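Local coordinates for protein ribulose bisphosphate carboxylase small chain (PDB 4F0H) that forms the small subunit of RuBisCO, the carbon dioxide-fixing carboxylase, and probably helps to assemble and stabilise the large subunits that carry the active sites, at residues Glu115-Ser118 against Arg119-Lys122; Ile125-Tyr128 against Glu129-Lys132. All coordinates share one frame; numbering follows the deposited sequence.

How the contacts relate
Contacts 1 and 2 sit at the two ends of strand 121-127, the second arm of the hairpin it makes with strand 109-115. Residues 115-122 turn the chain at the far tip, with their centre about 33 Å from the centre of the chain; residues 125-132 lie at the base, about 17 Å from it, where the strand runs into a short 3-10 turn. The two centres are about 23 Å apart, and the contacts are joined along the strand without touching each other directly. The active sites of this enzyme family belong to the large subunits; neither contact is seen to carry an active-site residue, and both lie where the hairpin meets neighbouring subunits.

Contact 1 (Glu115-Ser118 against Arg119-Lys122); sequences EDKS and RSIK
K117 and S120 close the turn through one carbonyl. S120 N donates to K117 O at 2.8 Å, and the hydroxyl S120 OG reaches the same K117 O, also at 2.8 Å, lying in the carbonyl plane on a lone pair. The hydroxyl gets there because OG stands between the backbone N and the carbonyl carbon of its own residue (chi1 66°), which points it at K117 O. Two bonds thus grip K117 O and fix the rotation of S120, while a water donates to OG and, weakly, to D116 OD1.

One step down the hairpin, D116 N returns a nearly straight bond to S120 O at 3.1 Å, though it approaches from above the carbonyl plane. The D116 side chain extends with CG opposite the backbone N (chi1 -153°), bringing the carboxylate beside K122; the two side chains cross, and the ion pair between D116 OD2 and K122 NZ is long at 3.6 Å. A water accepts from K122 NZ and lies within 3.2 Å of D116 OD2. The stronger partner of OD2 is the amide of Q114, and K122 of the second subunit adds another long ion pair. R119 curls back at chi2 and chi3, so that its NH2 makes a weak bond to S118 O, 3.2 Å away; a water joins R119 NH1 to E115 OE1. K117 NZ forms a salt bridge with an acidic side chain of a chain of another protein, and S118 OG is held by the backbone of a different such chain.

E115 and I121 form the last antiparallel, non-hydrogen-bonded pair before residues 117-120 make a type II' beta turn, a common closure of beta hairpins, here with D116 as an extra residue on the first arm.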
loop_
_atom_site.group_PDB
_atom_site.type_symbol
_atom_site.label_atom_id
_atom_site.label_comp_id
_atom_site.label_asym_id
_atom_site.label_seq_id
_atom_site.Cartn_x
_atom_site.Cartn_y
_atom_site.Cartn_z
ATOM N N GLU B 115 20.046 19.469 7.900
ATOM C CA GLU B 115 20.087 18.071 8.354
ATOM C C GLU B 115 18.702 17.480 8.318
ATOM O O GLU B 115 17.734 18.048 8.865
ATOM C CB GLU B 115 20.736 17.970 9.746
ATOM C CG GLU B 115 22.191 18.289 9.661
ATOM C CD GLU B 115 22.931 18.389 10.971
ATOM O OE1 GLU B 115 22.648 17.622 11.937
ATOM O OE2 GLU B 115 23.872 19.220 11.003
ATOM N N ASP B 116 18.591 16.353 7.641
ATOM C CA ASP B 116 17.291 15.759 7.369
ATOM C C ASP B 116 17.202 14.347 8.015
ATOM O O ASP B 116 17.674 14.127 9.148
ATOM C CB ASP B 116 17.154 15.672 5.867
ATOM C CG ASP B 116 15.725 15.701 5.432
ATOM O OD1 ASP B 116 15.270 14.666 4.921
ATOM O OD2 ASP B 116 15.065 16.755 5.612
ATOM N N LYS B 117 16.628 13.361 7.350
ATOM C CA LYS B 117 16.497 12.107 8.145
ATOM C C LYS B 117 17.799 11.351 8.326
ATOM O O LYS B 117 18.648 11.442 7.439
ATOM C CB LYS B 117 15.456 11.181 7.607
ATOM C CG LYS B 117 15.423 11.062 6.183
ATOM C CD LYS B 117 14.029 10.557 5.871
ATOM C CE LYS B 117 14.110 9.510 4.792
ATOM N NZ LYS B 117 14.763 10.062 3.572
ATOM N N SER B 118 17.932 10.612 9.441
ATOM C CA SER B 118 19.196 9.901 9.745
ATOM C C SER B 118 20.331 10.824 9.488
ATOM O O SER B 118 20.380 11.890 10.090
ATOM C CB SER B 118 19.353 8.679 8.833
ATOM O OG SER B 118 18.230 7.823 9.058
ATOM N N ARG B 119 21.238 10.426 8.584
ATOM C CA ARG B 119 22.474 11.154 8.258
ATOM C C ARG B 119 22.328 11.986 6.972
ATOM O O ARG B 119 23.255 12.682 6.578
ATOM C CB ARG B 119 23.647 10.213 8.067
ATOM C CG ARG B 119 23.945 9.331 9.294
ATOM C CD ARG B 119 24.458 10.183 10.481
ATOM N NE ARG B 119 23.365 10.886 11.157
ATOM C CZ ARG B 119 23.488 11.994 11.902
ATOM N NH1 ARG B 119 24.661 12.577 12.093
ATOM N NH2 ARG B 119 22.419 12.551 12.481
ATOM N N SER B 120 21.163 11.960 6.327
ATOM C CA SER B 120 21.089 12.711 5.044
ATOM C C SER B 120 21.131 14.225 5.230
ATOM O O SER B 120 20.833 14.743 6.326
ATOM C CB SER B 120 19.871 12.230 4.222
ATOM O OG SER B 120 18.713 12.587 4.932
ATOM N N ILE B 121 21.547 14.960 4.183
ATOM C CA ILE B 121 21.541 16.392 4.255
ATOM C C ILE B 121 20.856 16.925 2.964
ATOM O O ILE B 121 20.973 16.316 1.886
ATOM C CB ILE B 121 23.033 16.904 4.306
ATOM C CG1 ILE B 121 23.712 16.530 5.614
ATOM C CG2 ILE B 121 23.100 18.445 3.977
ATOM C CD1 ILE B 121 25.243 16.723 5.572
ATOM N N LYS B 122 20.149 18.037 3.053
ATOM C CA LYS B 122 19.619 18.728 1.905
ATOM C C LYS B 122 20.523 19.955 1.734
ATOM O O LYS B 122 20.651 20.743 2.650
ATOM C CB LYS B 122 18.205 19.206 2.212
ATOM C CG LYS B 122 17.185 18.098 2.440
ATOM C CD LYS B 122 16.528 17.759 1.115
ATOM C CE LYS B 122 15.534 16.603 1.217
ATOM N NZ LYS B 122 14.390 17.042 2.037
HETATM O O HOH W 1 24.812 15.576 12.866
HETATM O O HOH W 2 17.203 13.116 2.686
HETATM O O HOH W 3 13.919 19.394 4.106
HETATM O O HOH W 4 21.783 14.519 8.584
#

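Contact 2 (Ile125-Tyr128 against Glu129-Lys132); sequences IQAY and ETYK
Q126 NE2 donates to the hydroxyl T130 OG1 at 2.9 Å with a bond angle of 167°, the oxygen lying in the amide plane of Q126. NE2 also makes a weak bond to L111 O of the third subunit. OG1 is a donor in its turn: it gives to A127 O at 2.6 Å within the carbonyl plane, on a lone pair, aimed there by a chi1 of 59° that tucks the hydroxyl in between the two backbone branches of T130. The amide T130 N donates to the same A127 O at 2.8 Å from well above that plane. A valine in its place would probably cost Q126 NE2 its straight acceptor within the chain and leave A127 O with the backbone donor T130 N alone.

These bonds mark the exit of strand 121-127 into a short 3-10 turn, whose next i to i+3 bond is Y131 N to Y128 O at 3.0 Å. In red-type RuBisCO such C-terminal hairpins from four small subunits pack round the central channel as a beta barrel, and the contacts here to neighbouring copies are consistent with that.

Y131 lays one ring face over Q126 CG, a CH-pi contact of 4.3 Å to the ring centroid, offset toward the rim; its hydroxyl is bonded to N110 ND2. Y128 runs alongside, CD2 meeting Y131 CE2 at 3.9 Å, and Y128 OH donates to T130 O of the second subunit, just as T130 O here receives Y128 OH of the third. K132 NZ forms a salt bridge with E129 OE1, 2.7 Å, on its syn lone pair; Y138 N also bonds that oxygen.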
loop_
_atom_site.group_PDB
_atom_site.type_symbol
_atom_site.label_atom_id
_atom_site.label_comp_id
_atom_site.label_asym_id
_atom_site.label_seq_id
_atom_site.Cartn_x
_atom_site.Cartn_y
_atom_site.Cartn_z
ATOM N N ILE B 125 23.410 25.832 -2.366
ATOM C CA ILE B 125 24.535 26.625 -2.715
ATOM C C ILE B 125 23.991 28.005 -3.036
ATOM O O ILE B 125 23.010 28.128 -3.747
ATOM C CB ILE B 125 25.151 25.916 -3.961
ATOM C CG1 ILE B 125 26.027 24.730 -3.460
ATOM C CG2 ILE B 125 25.901 26.859 -4.905
ATOM C CD1 ILE B 125 26.256 23.682 -4.573
ATOM N N GLN B 126 24.651 29.045 -2.547
ATOM C CA GLN B 126 24.169 30.406 -2.746
ATOM C C GLN B 126 25.364 31.324 -3.029
ATOM O O GLN B 126 26.320 31.352 -2.275
ATOM C CB GLN B 126 23.515 30.930 -1.467
ATOM C CG GLN B 126 22.915 32.363 -1.637
ATOM C CD GLN B 126 21.443 32.305 -2.068
ATOM O OE1 GLN B 126 20.732 31.466 -1.546
ATOM N NE2 GLN B 126 20.981 33.177 -3.049
ATOM N N ALA B 127 25.343 32.038 -4.144
ATOM C CA ALA B 127 26.489 32.863 -4.429
ATOM C C ALA B 127 26.536 34.024 -3.427
ATOM O O ALA B 127 25.512 34.666 -3.168
ATOM C CB ALA B 127 26.434 33.392 -5.890
ATOM N N TYR B 128 27.722 34.344 -2.908
ATOM C CA TYR B 128 27.786 35.433 -1.941
ATOM C C TYR B 128 27.253 36.730 -2.484
ATOM O O TYR B 128 26.582 37.468 -1.790
ATOM C CB TYR B 128 29.244 35.618 -1.484
ATOM C CG TYR B 128 29.581 34.527 -0.525
ATOM C CD1 TYR B 128 30.511 33.527 -0.847
ATOM C CD2 TYR B 128 28.920 34.457 0.688
ATOM C CE1 TYR B 128 30.793 32.523 0.028
ATOM C CE2 TYR B 128 29.221 33.421 1.600
ATOM C CZ TYR B 128 30.124 32.465 1.262
ATOM O OH TYR B 128 30.416 31.453 2.184
ATOM N N GLU B 129 27.511 37.036 -3.749
ATOM C CA GLU B 129 27.016 38.347 -4.197
ATOM C C GLU B 129 25.486 38.400 -4.162
ATOM O O GLU B 129 24.915 39.466 -4.177
ATOM C CB GLU B 129 27.577 38.721 -5.546
ATOM C CG GLU B 129 29.068 39.030 -5.372
ATOM C CD GLU B 129 29.279 40.297 -4.531
ATOM O OE1 GLU B 129 28.738 41.388 -4.904
ATOM O OE2 GLU B 129 29.976 40.195 -3.513
ATOM N N THR B 130 24.806 37.256 -4.114
ATOM C CA THR B 130 23.340 37.353 -4.188
ATOM C C THR B 130 22.766 37.583 -2.803
ATOM O O THR B 130 21.563 37.682 -2.665
ATOM C CB THR B 130 22.686 36.078 -4.769
ATOM O OG1 THR B 130 23.037 34.963 -3.944
ATOM C CG2 THR B 130 23.153 35.822 -6.173
ATOM N N TYR B 131 23.615 37.624 -1.765
ATOM C CA TYR B 131 23.089 38.177 -0.558
ATOM C C TYR B 131 22.913 39.690 -0.683
ATOM O O TYR B 131 22.370 40.310 0.238
ATOM C CB TYR B 131 23.954 37.865 0.663
ATOM C CG TYR B 131 23.955 36.413 1.057
ATOM C CD1 TYR B 131 22.855 35.847 1.682
ATOM C CD2 TYR B 131 25.070 35.620 0.833
ATOM C CE1 TYR B 131 22.870 34.541 2.105
ATOM C CE2 TYR B 131 25.088 34.310 1.237
ATOM C CZ TYR B 131 23.983 33.777 1.850
ATOM O OH TYR B 131 24.013 32.495 2.258
ATOM N N LYS B 132 23.314 40.285 -1.816
ATOM C CA LYS B 132 23.112 41.756 -2.065
ATOM C C LYS B 132 22.089 41.960 -3.151
ATOM O O LYS B 132 21.955 41.078 -3.975
ATOM C CB LYS B 132 24.379 42.386 -2.567
ATOM C CG LYS B 132 25.580 42.167 -1.651
ATOM C CD LYS B 132 26.739 42.898 -2.273
ATOM C CE LYS B 132 28.046 42.679 -1.548
ATOM N NZ LYS B 132 29.024 42.796 -2.664
#